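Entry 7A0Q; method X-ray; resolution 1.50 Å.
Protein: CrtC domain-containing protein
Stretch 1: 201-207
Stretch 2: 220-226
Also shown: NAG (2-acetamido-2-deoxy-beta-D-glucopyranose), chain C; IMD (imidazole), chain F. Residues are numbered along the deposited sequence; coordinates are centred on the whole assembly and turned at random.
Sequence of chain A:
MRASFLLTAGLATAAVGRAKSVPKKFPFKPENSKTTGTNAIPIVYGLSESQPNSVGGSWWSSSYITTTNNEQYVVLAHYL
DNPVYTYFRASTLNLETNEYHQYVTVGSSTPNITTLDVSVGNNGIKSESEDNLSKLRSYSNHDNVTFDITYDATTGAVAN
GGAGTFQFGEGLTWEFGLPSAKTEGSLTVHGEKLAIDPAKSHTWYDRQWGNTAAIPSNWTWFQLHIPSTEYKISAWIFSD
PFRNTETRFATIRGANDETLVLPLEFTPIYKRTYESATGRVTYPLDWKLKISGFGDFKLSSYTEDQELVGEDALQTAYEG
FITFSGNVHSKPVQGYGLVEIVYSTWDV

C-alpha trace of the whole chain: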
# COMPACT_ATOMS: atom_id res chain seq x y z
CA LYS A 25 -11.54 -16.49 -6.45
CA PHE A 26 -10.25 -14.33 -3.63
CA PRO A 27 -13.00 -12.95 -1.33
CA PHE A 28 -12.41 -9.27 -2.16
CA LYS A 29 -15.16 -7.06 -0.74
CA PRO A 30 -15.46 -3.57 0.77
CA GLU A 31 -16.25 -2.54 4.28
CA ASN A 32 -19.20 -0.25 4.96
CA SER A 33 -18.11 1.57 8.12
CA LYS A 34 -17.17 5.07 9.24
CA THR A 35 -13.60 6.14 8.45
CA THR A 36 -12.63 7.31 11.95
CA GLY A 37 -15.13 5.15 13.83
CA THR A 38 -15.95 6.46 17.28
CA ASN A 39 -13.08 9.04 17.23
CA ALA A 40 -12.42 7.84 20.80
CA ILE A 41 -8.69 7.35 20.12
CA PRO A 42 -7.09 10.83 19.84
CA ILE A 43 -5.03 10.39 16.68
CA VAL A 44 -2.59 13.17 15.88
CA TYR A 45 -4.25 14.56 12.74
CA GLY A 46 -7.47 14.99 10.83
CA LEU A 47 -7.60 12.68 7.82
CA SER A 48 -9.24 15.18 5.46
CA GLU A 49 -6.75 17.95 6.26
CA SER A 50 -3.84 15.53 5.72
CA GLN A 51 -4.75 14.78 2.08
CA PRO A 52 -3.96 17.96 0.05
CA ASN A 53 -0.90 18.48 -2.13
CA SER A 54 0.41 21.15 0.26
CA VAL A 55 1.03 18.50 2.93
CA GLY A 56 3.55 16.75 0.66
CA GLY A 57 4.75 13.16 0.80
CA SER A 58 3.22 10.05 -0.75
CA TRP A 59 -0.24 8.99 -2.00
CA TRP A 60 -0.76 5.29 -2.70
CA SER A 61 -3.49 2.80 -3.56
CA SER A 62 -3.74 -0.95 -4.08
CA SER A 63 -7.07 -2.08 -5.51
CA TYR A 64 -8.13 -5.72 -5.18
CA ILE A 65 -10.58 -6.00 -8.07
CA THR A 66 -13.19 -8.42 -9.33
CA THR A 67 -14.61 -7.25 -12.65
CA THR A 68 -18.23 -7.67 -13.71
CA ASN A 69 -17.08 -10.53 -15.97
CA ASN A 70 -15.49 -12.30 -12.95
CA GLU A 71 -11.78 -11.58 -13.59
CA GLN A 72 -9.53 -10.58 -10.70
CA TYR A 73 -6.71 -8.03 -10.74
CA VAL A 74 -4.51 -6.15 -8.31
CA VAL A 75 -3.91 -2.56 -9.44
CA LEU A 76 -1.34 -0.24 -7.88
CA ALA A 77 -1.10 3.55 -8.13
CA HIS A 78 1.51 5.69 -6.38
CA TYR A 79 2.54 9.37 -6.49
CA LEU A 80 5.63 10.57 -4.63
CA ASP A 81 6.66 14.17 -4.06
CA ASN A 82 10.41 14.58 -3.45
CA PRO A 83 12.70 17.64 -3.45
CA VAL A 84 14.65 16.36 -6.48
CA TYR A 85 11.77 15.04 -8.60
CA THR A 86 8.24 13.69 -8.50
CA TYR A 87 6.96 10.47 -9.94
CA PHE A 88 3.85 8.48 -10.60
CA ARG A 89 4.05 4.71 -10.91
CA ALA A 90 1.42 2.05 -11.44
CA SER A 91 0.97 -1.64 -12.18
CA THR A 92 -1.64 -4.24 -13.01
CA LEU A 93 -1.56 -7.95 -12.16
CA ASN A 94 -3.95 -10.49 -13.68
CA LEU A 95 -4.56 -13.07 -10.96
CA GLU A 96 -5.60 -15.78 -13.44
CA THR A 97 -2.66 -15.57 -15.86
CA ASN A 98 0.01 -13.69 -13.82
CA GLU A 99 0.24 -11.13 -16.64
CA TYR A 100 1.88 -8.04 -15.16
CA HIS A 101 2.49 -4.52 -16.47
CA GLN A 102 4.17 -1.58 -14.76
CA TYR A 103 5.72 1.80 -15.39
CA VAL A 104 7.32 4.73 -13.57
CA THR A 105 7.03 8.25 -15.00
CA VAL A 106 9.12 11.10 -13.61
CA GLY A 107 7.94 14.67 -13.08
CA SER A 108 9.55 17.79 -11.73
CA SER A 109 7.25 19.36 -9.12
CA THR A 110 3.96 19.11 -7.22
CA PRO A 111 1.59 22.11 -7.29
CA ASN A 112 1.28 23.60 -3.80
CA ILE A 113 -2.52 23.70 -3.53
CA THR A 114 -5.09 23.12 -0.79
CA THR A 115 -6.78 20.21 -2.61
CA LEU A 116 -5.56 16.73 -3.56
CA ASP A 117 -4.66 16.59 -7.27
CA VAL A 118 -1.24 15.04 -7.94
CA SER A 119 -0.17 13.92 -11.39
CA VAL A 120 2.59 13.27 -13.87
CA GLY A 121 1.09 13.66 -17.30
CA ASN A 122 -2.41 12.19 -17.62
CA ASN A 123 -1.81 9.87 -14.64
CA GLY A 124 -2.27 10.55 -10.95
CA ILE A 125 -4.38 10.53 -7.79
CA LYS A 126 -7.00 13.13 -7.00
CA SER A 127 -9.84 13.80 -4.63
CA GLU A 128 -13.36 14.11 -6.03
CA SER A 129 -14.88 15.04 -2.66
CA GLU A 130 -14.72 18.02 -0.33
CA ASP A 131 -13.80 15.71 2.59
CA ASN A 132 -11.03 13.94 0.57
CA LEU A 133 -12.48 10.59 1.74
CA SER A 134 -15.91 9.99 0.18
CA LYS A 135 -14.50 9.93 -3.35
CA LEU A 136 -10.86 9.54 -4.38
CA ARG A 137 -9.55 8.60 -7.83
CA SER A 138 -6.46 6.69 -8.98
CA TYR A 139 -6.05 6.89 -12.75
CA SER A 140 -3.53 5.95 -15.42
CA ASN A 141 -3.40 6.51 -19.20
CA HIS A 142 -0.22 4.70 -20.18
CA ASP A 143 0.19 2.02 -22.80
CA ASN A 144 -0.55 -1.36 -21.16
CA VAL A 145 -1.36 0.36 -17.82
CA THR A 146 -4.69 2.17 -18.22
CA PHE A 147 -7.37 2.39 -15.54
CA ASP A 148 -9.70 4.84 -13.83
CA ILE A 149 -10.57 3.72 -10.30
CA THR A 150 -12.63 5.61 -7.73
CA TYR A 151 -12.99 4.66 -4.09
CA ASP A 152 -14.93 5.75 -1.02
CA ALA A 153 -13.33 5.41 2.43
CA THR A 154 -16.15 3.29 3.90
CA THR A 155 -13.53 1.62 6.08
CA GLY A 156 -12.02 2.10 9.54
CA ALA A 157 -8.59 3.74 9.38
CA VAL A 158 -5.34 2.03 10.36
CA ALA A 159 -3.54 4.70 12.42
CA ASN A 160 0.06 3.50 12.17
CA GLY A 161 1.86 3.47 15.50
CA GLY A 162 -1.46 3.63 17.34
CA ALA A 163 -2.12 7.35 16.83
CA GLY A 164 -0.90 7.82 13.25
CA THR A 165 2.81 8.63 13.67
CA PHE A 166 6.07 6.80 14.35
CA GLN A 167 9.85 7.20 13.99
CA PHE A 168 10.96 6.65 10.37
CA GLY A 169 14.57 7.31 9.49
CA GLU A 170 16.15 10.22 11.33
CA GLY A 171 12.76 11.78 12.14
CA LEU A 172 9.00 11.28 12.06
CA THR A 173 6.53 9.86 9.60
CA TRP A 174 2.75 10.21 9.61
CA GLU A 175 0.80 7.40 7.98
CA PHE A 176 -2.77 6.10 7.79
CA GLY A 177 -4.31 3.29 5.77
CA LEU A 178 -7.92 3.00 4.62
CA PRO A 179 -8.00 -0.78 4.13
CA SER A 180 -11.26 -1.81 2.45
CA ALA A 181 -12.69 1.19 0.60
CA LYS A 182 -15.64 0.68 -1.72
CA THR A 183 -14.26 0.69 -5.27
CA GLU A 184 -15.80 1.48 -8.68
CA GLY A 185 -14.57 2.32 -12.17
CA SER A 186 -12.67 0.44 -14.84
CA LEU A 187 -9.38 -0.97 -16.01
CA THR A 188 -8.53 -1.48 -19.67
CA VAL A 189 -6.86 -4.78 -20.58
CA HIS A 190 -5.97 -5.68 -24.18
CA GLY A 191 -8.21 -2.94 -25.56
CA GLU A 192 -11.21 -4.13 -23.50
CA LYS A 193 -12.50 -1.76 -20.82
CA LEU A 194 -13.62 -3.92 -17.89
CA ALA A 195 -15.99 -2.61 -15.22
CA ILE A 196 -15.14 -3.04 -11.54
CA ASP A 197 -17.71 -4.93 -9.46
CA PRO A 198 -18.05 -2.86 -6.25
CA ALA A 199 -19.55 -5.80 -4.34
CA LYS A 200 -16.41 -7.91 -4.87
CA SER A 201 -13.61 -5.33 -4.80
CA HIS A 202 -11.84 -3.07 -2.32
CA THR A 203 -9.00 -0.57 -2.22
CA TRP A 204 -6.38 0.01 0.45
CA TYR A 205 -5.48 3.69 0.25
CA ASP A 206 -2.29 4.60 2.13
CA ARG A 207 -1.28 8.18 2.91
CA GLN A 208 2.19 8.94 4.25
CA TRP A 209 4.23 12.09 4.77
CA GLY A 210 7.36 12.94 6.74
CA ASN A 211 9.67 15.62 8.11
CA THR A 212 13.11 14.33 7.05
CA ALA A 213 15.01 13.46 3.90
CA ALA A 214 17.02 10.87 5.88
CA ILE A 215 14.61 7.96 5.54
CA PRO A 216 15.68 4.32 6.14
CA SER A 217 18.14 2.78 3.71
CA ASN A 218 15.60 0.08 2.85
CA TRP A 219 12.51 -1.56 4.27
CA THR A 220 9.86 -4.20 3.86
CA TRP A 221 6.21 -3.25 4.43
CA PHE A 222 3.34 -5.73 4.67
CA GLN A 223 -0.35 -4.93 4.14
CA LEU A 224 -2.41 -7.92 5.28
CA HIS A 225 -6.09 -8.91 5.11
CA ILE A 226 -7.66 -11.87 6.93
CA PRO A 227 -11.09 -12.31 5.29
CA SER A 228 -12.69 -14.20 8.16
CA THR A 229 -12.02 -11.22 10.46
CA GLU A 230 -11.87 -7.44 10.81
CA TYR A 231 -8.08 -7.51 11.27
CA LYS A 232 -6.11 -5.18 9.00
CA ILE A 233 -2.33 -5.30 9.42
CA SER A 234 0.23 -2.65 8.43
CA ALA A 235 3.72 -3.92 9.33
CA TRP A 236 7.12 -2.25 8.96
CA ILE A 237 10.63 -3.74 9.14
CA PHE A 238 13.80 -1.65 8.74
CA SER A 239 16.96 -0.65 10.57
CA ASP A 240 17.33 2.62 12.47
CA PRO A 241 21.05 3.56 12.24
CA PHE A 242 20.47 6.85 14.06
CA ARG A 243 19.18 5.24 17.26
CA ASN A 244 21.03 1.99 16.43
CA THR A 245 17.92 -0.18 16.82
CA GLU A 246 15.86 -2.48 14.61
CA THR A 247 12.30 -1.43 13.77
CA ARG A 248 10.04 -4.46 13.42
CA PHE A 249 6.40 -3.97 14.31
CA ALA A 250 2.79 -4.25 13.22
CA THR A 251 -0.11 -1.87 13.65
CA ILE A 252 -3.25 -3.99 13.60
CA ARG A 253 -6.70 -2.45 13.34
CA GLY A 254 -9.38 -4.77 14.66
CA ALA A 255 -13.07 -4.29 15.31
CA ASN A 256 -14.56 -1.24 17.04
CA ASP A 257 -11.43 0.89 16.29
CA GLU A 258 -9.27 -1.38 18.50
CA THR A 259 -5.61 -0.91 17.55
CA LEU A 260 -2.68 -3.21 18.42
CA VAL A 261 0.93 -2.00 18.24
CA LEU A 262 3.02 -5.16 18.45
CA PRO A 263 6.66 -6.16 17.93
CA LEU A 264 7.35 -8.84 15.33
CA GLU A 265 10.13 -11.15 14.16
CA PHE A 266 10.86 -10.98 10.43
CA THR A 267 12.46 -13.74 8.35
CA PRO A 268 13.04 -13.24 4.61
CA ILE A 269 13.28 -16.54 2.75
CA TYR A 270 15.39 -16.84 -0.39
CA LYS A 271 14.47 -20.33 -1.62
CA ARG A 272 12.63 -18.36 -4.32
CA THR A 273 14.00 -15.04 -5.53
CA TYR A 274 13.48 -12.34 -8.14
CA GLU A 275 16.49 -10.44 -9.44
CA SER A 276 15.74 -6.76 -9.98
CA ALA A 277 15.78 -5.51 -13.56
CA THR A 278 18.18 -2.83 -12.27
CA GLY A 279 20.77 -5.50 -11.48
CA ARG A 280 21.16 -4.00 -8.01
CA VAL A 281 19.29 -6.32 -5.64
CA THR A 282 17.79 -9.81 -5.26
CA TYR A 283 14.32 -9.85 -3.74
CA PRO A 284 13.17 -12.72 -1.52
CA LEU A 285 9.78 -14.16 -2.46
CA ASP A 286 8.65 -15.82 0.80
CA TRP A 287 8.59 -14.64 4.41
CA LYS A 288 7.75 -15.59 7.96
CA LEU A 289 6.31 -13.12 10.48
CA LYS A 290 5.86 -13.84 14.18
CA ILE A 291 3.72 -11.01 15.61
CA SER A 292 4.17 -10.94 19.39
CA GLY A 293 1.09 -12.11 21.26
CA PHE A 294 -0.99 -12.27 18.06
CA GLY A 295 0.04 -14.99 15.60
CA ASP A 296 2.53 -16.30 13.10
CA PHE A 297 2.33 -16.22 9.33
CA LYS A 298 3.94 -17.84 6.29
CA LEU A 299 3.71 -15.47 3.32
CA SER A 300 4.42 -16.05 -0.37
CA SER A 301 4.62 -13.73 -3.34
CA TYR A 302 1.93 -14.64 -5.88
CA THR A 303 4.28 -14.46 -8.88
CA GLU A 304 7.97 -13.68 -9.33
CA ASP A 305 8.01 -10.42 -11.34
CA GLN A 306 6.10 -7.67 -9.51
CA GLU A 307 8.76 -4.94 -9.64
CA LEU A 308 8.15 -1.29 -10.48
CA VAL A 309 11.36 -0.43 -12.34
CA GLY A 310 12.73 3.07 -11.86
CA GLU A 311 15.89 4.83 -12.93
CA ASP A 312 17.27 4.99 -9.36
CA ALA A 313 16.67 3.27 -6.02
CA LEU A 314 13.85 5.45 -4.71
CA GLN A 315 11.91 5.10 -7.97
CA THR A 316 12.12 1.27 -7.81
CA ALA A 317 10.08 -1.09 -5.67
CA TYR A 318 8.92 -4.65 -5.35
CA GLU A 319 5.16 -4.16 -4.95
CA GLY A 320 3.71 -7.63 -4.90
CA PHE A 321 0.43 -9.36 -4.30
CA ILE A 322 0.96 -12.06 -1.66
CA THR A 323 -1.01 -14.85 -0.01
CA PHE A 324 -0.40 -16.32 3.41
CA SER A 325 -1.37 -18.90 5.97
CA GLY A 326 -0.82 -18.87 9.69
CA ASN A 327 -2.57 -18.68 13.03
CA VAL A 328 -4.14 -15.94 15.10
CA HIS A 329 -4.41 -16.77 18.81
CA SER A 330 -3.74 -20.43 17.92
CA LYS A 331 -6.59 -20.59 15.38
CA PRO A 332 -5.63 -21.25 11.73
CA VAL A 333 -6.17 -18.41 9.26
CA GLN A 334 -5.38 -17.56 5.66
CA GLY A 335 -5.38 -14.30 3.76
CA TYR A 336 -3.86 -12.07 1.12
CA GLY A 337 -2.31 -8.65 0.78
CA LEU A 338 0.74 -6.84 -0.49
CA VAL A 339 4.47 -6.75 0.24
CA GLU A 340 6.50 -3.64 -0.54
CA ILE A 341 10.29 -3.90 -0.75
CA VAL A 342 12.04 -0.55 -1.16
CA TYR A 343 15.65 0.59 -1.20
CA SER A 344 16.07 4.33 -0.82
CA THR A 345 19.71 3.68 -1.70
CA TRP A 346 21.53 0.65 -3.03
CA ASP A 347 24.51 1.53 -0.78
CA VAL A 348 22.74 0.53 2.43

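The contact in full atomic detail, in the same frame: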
# COMPACT_ATOMS: atom_id res chain seq x y z
N SER A 201 -14.85 -6.08 -4.62
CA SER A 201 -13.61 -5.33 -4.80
C SER A 201 -13.36 -4.50 -3.54
O SER A 201 -14.29 -4.21 -2.78
CB SER A 201 -13.68 -4.39 -6.01
OG SER A 201 -13.84 -5.11 -7.24
N HIS A 202 -12.11 -4.09 -3.33
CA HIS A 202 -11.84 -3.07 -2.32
C HIS A 202 -10.48 -2.46 -2.59
O HIS A 202 -9.66 -3.05 -3.29
CB HIS A 202 -11.90 -3.62 -0.88
CG HIS A 202 -10.83 -4.62 -0.57
ND1 HIS A 202 -9.69 -4.31 0.15
CD2 HIS A 202 -10.73 -5.94 -0.88
CE1 HIS A 202 -8.94 -5.39 0.27
NE2 HIS A 202 -9.55 -6.39 -0.35
N THR A 203 -10.26 -1.28 -2.04
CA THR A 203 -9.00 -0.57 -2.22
C THR A 203 -8.42 -0.23 -0.86
O THR A 203 -9.13 0.26 0.02
CB THR A 203 -9.20 0.72 -3.05
OG1 THR A 203 -9.62 0.36 -4.37
CG2 THR A 203 -7.90 1.53 -3.15
N TRP A 204 -7.13 -0.50 -0.69
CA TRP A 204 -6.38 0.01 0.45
C TRP A 204 -5.70 1.28 -0.05
O TRP A 204 -4.85 1.23 -0.95
CB TRP A 204 -5.35 -1.00 0.94
CG TRP A 204 -4.51 -0.52 2.12
CD1 TRP A 204 -3.71 0.59 2.18
CD2 TRP A 204 -4.40 -1.16 3.40
NE1 TRP A 204 -3.10 0.67 3.42
CE2 TRP A 204 -3.51 -0.39 4.18
CE3 TRP A 204 -4.96 -2.32 3.95
CZ2 TRP A 204 -3.17 -0.75 5.49
CZ3 TRP A 204 -4.60 -2.68 5.25
CH2 TRP A 204 -3.73 -1.89 6.00
N TYR A 205 -6.10 2.41 0.52
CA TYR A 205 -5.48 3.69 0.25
C TYR A 205 -4.54 4.01 1.41
O TYR A 205 -4.94 3.96 2.57
CB TYR A 205 -6.55 4.77 0.09
CG TYR A 205 -5.99 6.17 0.01
CD1 TYR A 205 -5.52 6.67 -1.21
CD2 TYR A 205 -5.95 6.99 1.13
CE1 TYR A 205 -5.01 7.94 -1.30
CE2 TYR A 205 -5.42 8.28 1.05
CZ TYR A 205 -4.97 8.74 -0.17
OH TYR A 205 -4.47 10.02 -0.25
N ASP A 206 -3.28 4.31 1.10
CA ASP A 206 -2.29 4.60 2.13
C ASP A 206 -1.71 5.99 1.91
O ASP A 206 -1.23 6.31 0.82
CB ASP A 206 -1.16 3.55 2.15
CG ASP A 206 -0.62 3.33 3.53
OD1 ASP A 206 -1.31 2.67 4.34
OD2 ASP A 206 0.48 3.83 3.82
N ARG A 207 -1.75 6.80 2.96
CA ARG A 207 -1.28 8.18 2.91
C ARG A 207 -0.12 8.34 3.89
O ARG A 207 -0.26 8.00 5.06
CB ARG A 207 -2.42 9.13 3.29
CG ARG A 207 -2.02 10.56 3.44
CD ARG A 207 -1.71 11.22 2.11
NE ARG A 207 -1.39 12.63 2.34
CZ ARG A 207 -0.25 13.21 1.98
NH1 ARG A 207 0.72 12.51 1.37
NH2 ARG A 207 -0.07 14.50 2.23
N THR A 220 10.97 -3.40 4.34
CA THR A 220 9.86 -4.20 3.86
C THR A 220 8.61 -3.75 4.61
O THR A 220 8.65 -3.58 5.83
CB THR A 220 10.10 -5.69 4.06
OG1 THR A 220 11.29 -6.08 3.35
CG2 THR A 220 8.92 -6.52 3.54
N TRP A 221 7.51 -3.57 3.86
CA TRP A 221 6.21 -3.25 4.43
C TRP A 221 5.21 -4.31 4.00
O TRP A 221 5.14 -4.67 2.81
CB TRP A 221 5.74 -1.86 3.97
CG TRP A 221 4.36 -1.44 4.46
CD1 TRP A 221 4.01 -1.15 5.75
CD2 TRP A 221 3.19 -1.24 3.66
NE1 TRP A 221 2.67 -0.78 5.81
CE2 TRP A 221 2.15 -0.83 4.54
CE3 TRP A 221 2.91 -1.36 2.30
CZ2 TRP A 221 0.86 -0.54 4.09
CZ3 TRP A 221 1.62 -1.07 1.84
CH2 TRP A 221 0.61 -0.67 2.75
N PHE A 222 4.42 -4.79 4.95
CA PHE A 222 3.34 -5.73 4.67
C PHE A 222 1.98 -5.08 4.94
O PHE A 222 1.78 -4.42 5.96
CB PHE A 222 3.44 -6.98 5.54
CG PHE A 222 4.59 -7.87 5.19
CD1 PHE A 222 4.47 -8.81 4.17
CD2 PHE A 222 5.79 -7.78 5.88
CE1 PHE A 222 5.53 -9.64 3.84
CE2 PHE A 222 6.85 -8.61 5.57
CZ PHE A 222 6.73 -9.55 4.56
N GLN A 223 1.05 -5.33 4.03
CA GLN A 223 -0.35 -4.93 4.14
C GLN A 223 -1.16 -6.21 4.08
O GLN A 223 -1.22 -6.85 3.03
CB GLN A 223 -0.71 -3.99 2.98
CG GLN A 223 -2.17 -3.60 2.95
CD GLN A 223 -2.69 -3.35 1.55
OE1 GLN A 223 -3.74 -3.88 1.18
NE2 GLN A 223 -1.99 -2.52 0.77
N LEU A 224 -1.79 -6.60 5.19
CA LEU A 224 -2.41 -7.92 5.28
C LEU A 224 -3.91 -7.85 5.57
O LEU A 224 -4.36 -7.06 6.41
CB LEU A 224 -1.73 -8.78 6.34
CG LEU A 224 -0.21 -8.89 6.23
CD1 LEU A 224 0.35 -9.74 7.38
CD2 LEU A 224 0.24 -9.43 4.85
N HIS A 225 -4.66 -8.72 4.90
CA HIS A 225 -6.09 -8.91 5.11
C HIS A 225 -6.36 -10.35 5.51
O HIS A 225 -5.76 -11.27 4.94
CB HIS A 225 -6.89 -8.59 3.84
CG HIS A 225 -6.63 -7.22 3.30
ND1 HIS A 225 -7.48 -6.16 3.52
CD2 HIS A 225 -5.59 -6.73 2.59
CE1 HIS A 225 -6.98 -5.07 2.95
NE2 HIS A 225 -5.82 -5.39 2.39
N ILE A 226 -7.23 -10.54 6.49
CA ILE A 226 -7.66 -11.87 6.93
C ILE A 226 -9.17 -11.95 6.76
O ILE A 226 -9.92 -11.53 7.66
CB ILE A 226 -7.22 -12.17 8.37
CG1 ILE A 226 -5.70 -12.04 8.49
CG2 ILE A 226 -7.67 -13.58 8.80
CD1 ILE A 226 -5.17 -12.10 9.92
C1 NAG C . 17.53 -4.20 3.86
C2 NAG C . 16.78 -5.47 4.24
C3 NAG C . 17.76 -6.51 4.79
C4 NAG C . 18.95 -6.73 3.86
C5 NAG C . 19.57 -5.41 3.43
C6 NAG C . 20.57 -5.59 2.30
C7 NAG C . 14.45 -5.39 5.02
C8 NAG C . 13.55 -5.12 6.18
N2 NAG C . 15.75 -5.20 5.23
O3 NAG C . 17.05 -7.74 4.96
O4 NAG C . 19.95 -7.44 4.58
O5 NAG C . 18.57 -4.52 2.93
O6 NAG C . 19.94 -6.20 1.18
O7 NAG C . 14.01 -5.75 3.93
N1 IMD F . 4.38 1.77 1.60
C2 IMD F . 3.73 2.01 2.76
N3 IMD F . 2.46 2.38 2.46
C4 IMD F . 2.31 2.37 1.12
C5 IMD F . 3.52 1.98 0.58

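Two strands, 202-207 and 220-225, face each other as layers packed through their side chains, not as neighbours sharing backbone hydrogen bonds. Their axes approach no closer than 10.3 Å and run roughly antiparallel, at 147°. No hydrogen bond crosses the interface, so side-chain packing, much of it aromatic, joins the two strands. Alternation along each strand supplies the side chains: H202, W204 and D206 point toward the other stretch, as do W221, Q223 and H225, while T203, Y205 and L224 point away.

W204 covers the most surface and touches all three opposing residues. Its broad, flat indole offers a face to Q223, whose CG lies 3.3 Å from the centroid of the six-membered ring and nearly on its normal, a close CH-pi contact. Glutamine suits this place because its aliphatic portion can rest on the ring while its amide remains free for polar bonds. The edge of W221 approaches the W204 face in an offset edge-to-face pair, with planes at 74°. At its own rim, W204 NE1 donates to D206 OD1 (2.8 Å, almost linear), satisfying the buried indole nitrogen and holding the ring in place.

H225, next in covered area, combines packing with polarity. Its NE2 lies 3.5 Å from W204 CE3 and donates to Q223 OE1 at 2.8 Å, tying together two residues that both touch the tryptophan. H225 also presents its ring face to the edge of H202; the two CE1 atoms are 3.3 Å apart. Carbon-to-carbon contact here leaves the nitrogens of H202 available for hydrogen bonds elsewhere in the structure.

At the other end, an imidazole, probably from the crystallisation liquor, bridges the strands: its N3 donates to D206 OD2 (2.8 Å), and its C2 lies over the W221 face, 3.4 Å from CD2 of that residue.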